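Local structure of possible substrate binding protein of ABC transporter system (Rhodopseudomonas palustris, 3N0X) at residues N266-L269 and V270-Q274. The protein probably serves as the periplasmic substrate-binding component of an ABC transporter for branched-chain amino acids or related ligands. Residues are numbered along the deposited sequence; the frame is centred on the assembly and turned at random.
Sequences NEWL and VTEHQ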
ATOM      1  N   ASN A 266     -11.203  12.659   2.138  1.00 11.57           N
ATOM      2  CA  ASN A 266      -9.993  13.082   1.440  1.00 11.46           C
ATOM      3  C   ASN A 266      -9.951  14.596   1.193  1.00 14.37           C
ATOM      4  O   ASN A 266      -8.898  15.218   1.241  1.00 15.41           O
ATOM      5  CB  ASN A 266      -9.749  12.327   0.133  1.00 11.45           C
ATOM      6  CG  ASN A 266      -8.305  12.431  -0.307  1.00 12.71           C
ATOM      7  OD1 ASN A 266      -7.392  12.153   0.494  1.00 12.54           O
ATOM      8  ND2 ASN A 266      -8.090  12.818  -1.570  1.00 12.30           N
ATOM      9  N   GLU A 267     -11.116  15.176   0.910  1.00 14.96           N
ATOM     10  CA  GLU A 267     -11.210  16.626   0.719  1.00 15.35           C
ATOM     11  C   GLU A 267     -10.700  17.374   1.943  1.00 14.34           C
ATOM     12  O   GLU A 267      -9.859  18.268   1.823  1.00 16.02           O
ATOM     13  CB  GLU A 267     -12.657  17.017   0.359  1.00 16.54           C
ATOM     14  CG  GLU A 267     -12.998  18.501   0.409  1.00 26.87           C
ATOM     15  CD  GLU A 267     -12.539  19.294  -0.778  1.00 38.56           C
ATOM     16  OE1 GLU A 267     -11.968  18.709  -1.736  1.00 41.22           O
ATOM     17  OE2 GLU A 267     -12.764  20.542  -0.732  1.00 43.26           O
ATOM     18  N   TRP A 268     -11.181  16.977   3.113  1.00 13.99           N
ATOM     19  CA  TRP A 268     -10.740  17.584   4.372  1.00 14.88           C
ATOM     20  C   TRP A 268      -9.241  17.343   4.603  1.00 14.26           C
ATOM     21  O   TRP A 268      -8.473  18.260   4.921  1.00 14.35           O
ATOM     22  CB  TRP A 268     -11.588  17.054   5.546  1.00 14.36           C
ATOM     23  CG  TRP A 268     -11.189  17.688   6.837  1.00 12.87           C
ATOM     24  CD1 TRP A 268     -11.578  18.920   7.301  1.00 16.08           C
ATOM     25  CD2 TRP A 268     -10.323  17.147   7.829  1.00 11.87           C
ATOM     26  NE1 TRP A 268     -10.985  19.181   8.509  1.00 18.82           N
ATOM     27  CE2 TRP A 268     -10.211  18.104   8.864  1.00 16.91           C
ATOM     28  CE3 TRP A 268      -9.603  15.962   7.934  1.00 15.38           C
ATOM     29  CZ2 TRP A 268      -9.415  17.901   9.988  1.00 18.80           C
ATOM     30  CZ3 TRP A 268      -8.812  15.758   9.062  1.00 15.79           C
ATOM     31  CH2 TRP A 268      -8.735  16.714  10.078  1.00 15.41           C
ATOM     32  N   LEU A 269      -8.821  16.107   4.407  1.00 13.14           N
ATOM     33  CA  LEU A 269      -7.425  15.737   4.652  1.00 11.88           C
ATOM     34  C   LEU A 269      -6.483  16.561   3.777  1.00 12.42           C
ATOM     35  O   LEU A 269      -5.514  17.127   4.295  1.00 13.65           O
ATOM     36  CB  LEU A 269      -7.234  14.257   4.404  1.00 11.68           C
ATOM     37  CG  LEU A 269      -5.747  13.817   4.460  1.00 10.42           C
ATOM     38  CD1 LEU A 269      -5.087  14.053   5.801  1.00 12.39           C
ATOM     39  CD2 LEU A 269      -5.682  12.325   4.085  1.00 12.83           C
ATOM     40  N   VAL A 270      -6.781  16.638   2.490  1.00 12.25           N
ATOM     41  CA  VAL A 270      -5.940  17.374   1.561  1.00 12.60           C
ATOM     42  C   VAL A 270      -5.901  18.862   1.928  1.00 14.01           C
ATOM     43  O   VAL A 270      -4.831  19.489   2.021  1.00 15.39           O
ATOM     44  CB  VAL A 270      -6.327  17.131   0.092  1.00 12.62           C
ATOM     45  CG1 VAL A 270      -5.511  18.121  -0.795  1.00 15.11           C
ATOM     46  CG2 VAL A 270      -6.048  15.684  -0.300  1.00 13.13           C
ATOM     47  N   THR A 271      -7.060  19.455   2.158  1.00 13.99           N
ATOM     48  CA  THR A 271      -7.119  20.878   2.446  1.00 15.52           C
ATOM     49  C   THR A 271      -6.414  21.239   3.743  1.00 15.40           C
ATOM     50  O   THR A 271      -5.592  22.186   3.811  1.00 16.52           O
ATOM     51  CB  THR A 271      -8.563  21.325   2.485  1.00 17.74           C
ATOM     52  OG1 THR A 271      -9.136  21.125   1.186  1.00 21.53           O
ATOM     53  CG2 THR A 271      -8.674  22.809   2.861  1.00 20.50           C
ATOM     54  N   GLU A 272      -6.669  20.456   4.783  1.00 14.65           N
ATOM     55  CA  GLU A 272      -6.096  20.760   6.079  0.60 15.31           C
ATOM     56  C   GLU A 272      -4.617  20.445   6.138  1.00 15.51           C
ATOM     57  O   GLU A 272      -3.855  21.133   6.796  1.00 15.72           O
ATOM     58  CB  GLU A 272      -6.870  20.005   7.157  0.60 17.22           C
ATOM     59  CG  GLU A 272      -6.650  20.546   8.521  0.60 22.35           C
ATOM     60  CD  GLU A 272      -7.041  22.026   8.701  0.60 13.42           C
ATOM     61  OE1 GLU A 272      -8.098  22.461   8.195  0.60 29.80           O
ATOM     62  OE2 GLU A 272      -6.278  22.730   9.372  0.60 24.78           O
ATOM     63  N   HIS A 273      -4.205  19.377   5.459  1.00 14.73           N
ATOM     64  CA  HIS A 273      -2.791  19.012   5.416  1.00 14.19           C
ATOM     65  C   HIS A 273      -2.018  20.114   4.718  1.00 16.58           C
ATOM     66  O   HIS A 273      -0.931  20.508   5.154  1.00 15.62           O
ATOM     67  CB  HIS A 273      -2.601  17.655   4.730  1.00 13.62           C
ATOM     68  CG  HIS A 273      -1.263  17.011   4.979  1.00 13.99           C
ATOM     69  ND1 HIS A 273      -0.118  17.394   4.310  1.00 14.70           N
ATOM     70  CD2 HIS A 273      -0.887  16.012   5.827  1.00 13.18           C
ATOM     71  CE1 HIS A 273       0.897  16.646   4.716  1.00 17.30           C
ATOM     72  NE2 HIS A 273       0.466  15.797   5.634  1.00 15.70           N
ATOM     73  N   GLN A 274      -2.578  20.668   3.660  1.00 15.63           N
ATOM     74  CA  GLN A 274      -1.878  21.757   2.945  0.60 16.64           C
ATOM     75  C   GLN A 274      -1.809  23.000   3.805  1.00 17.04           C
ATOM     76  O   GLN A 274      -0.773  23.678   3.833  1.00 17.68           O
ATOM     77  CB  GLN A 274      -2.524  22.074   1.589  0.60 16.36           C
ATOM     78  CG  GLN A 274      -1.633  22.999   0.687  0.60 17.19           C
ATOM     79  CD  GLN A 274      -0.468  22.266   0.041  0.60 20.10           C
ATOM     80  OE1 GLN A 274      -0.505  21.048  -0.146  0.60 19.63           O
ATOM     81  NE2 GLN A 274       0.591  23.018  -0.296  0.60 18.91           N
TER
HETATM   82  O   HOH W   1     -11.757  21.795   1.227  1.00 32.17           O
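Trp268 and Glu272, one helical turn apart, both set CG trans to the backbone N (chi1 -178° and -162°), which sends both outward from the same side of the helix and sets the start of the glutamate chain over one indole face. Glu272 CB lies above the ring plane near the rim, and Glu272 CG approaches Trp268 CZ2 at 4.1 Å. The glutamate then bends at chi2, and in the conformer described OE2 reaches a salt bridge with Arg276, a turn further on.

On the exposed side, a water ties Glu267 to Thr271: it donates to Glu267 OE2 at 2.5 Å and lies 2.7 Å from Thr271 OG1, spanning two side-chain oxygens that are 4.1 Å apart. Val270 turns its CG2 toward the preceding turn, where it meets Asn266 ND2 at 3.7 Å. That buried amide is held by Tyr256 OH at OD1 and by the carbonyls of Tyr258 and Pro261 at ND2, so its rotation is fixed.

Four consecutive i to i+4 backbone bonds run beneath these pairs; the one from Glu272 N to Trp268 O measures 2.8 Å. His273 ND1 bonds to Ala279 O, linking the helix to the chain just beyond its end. Within the periplasmic-binding-protein fold, helix 264-277 packs through Trp268 and Leu269 against Met30 of helix 18-35 and Phe289 of helix 283-302, while Leu269 and Asn266 touch Pro322 between strands 318-321 and 324-328.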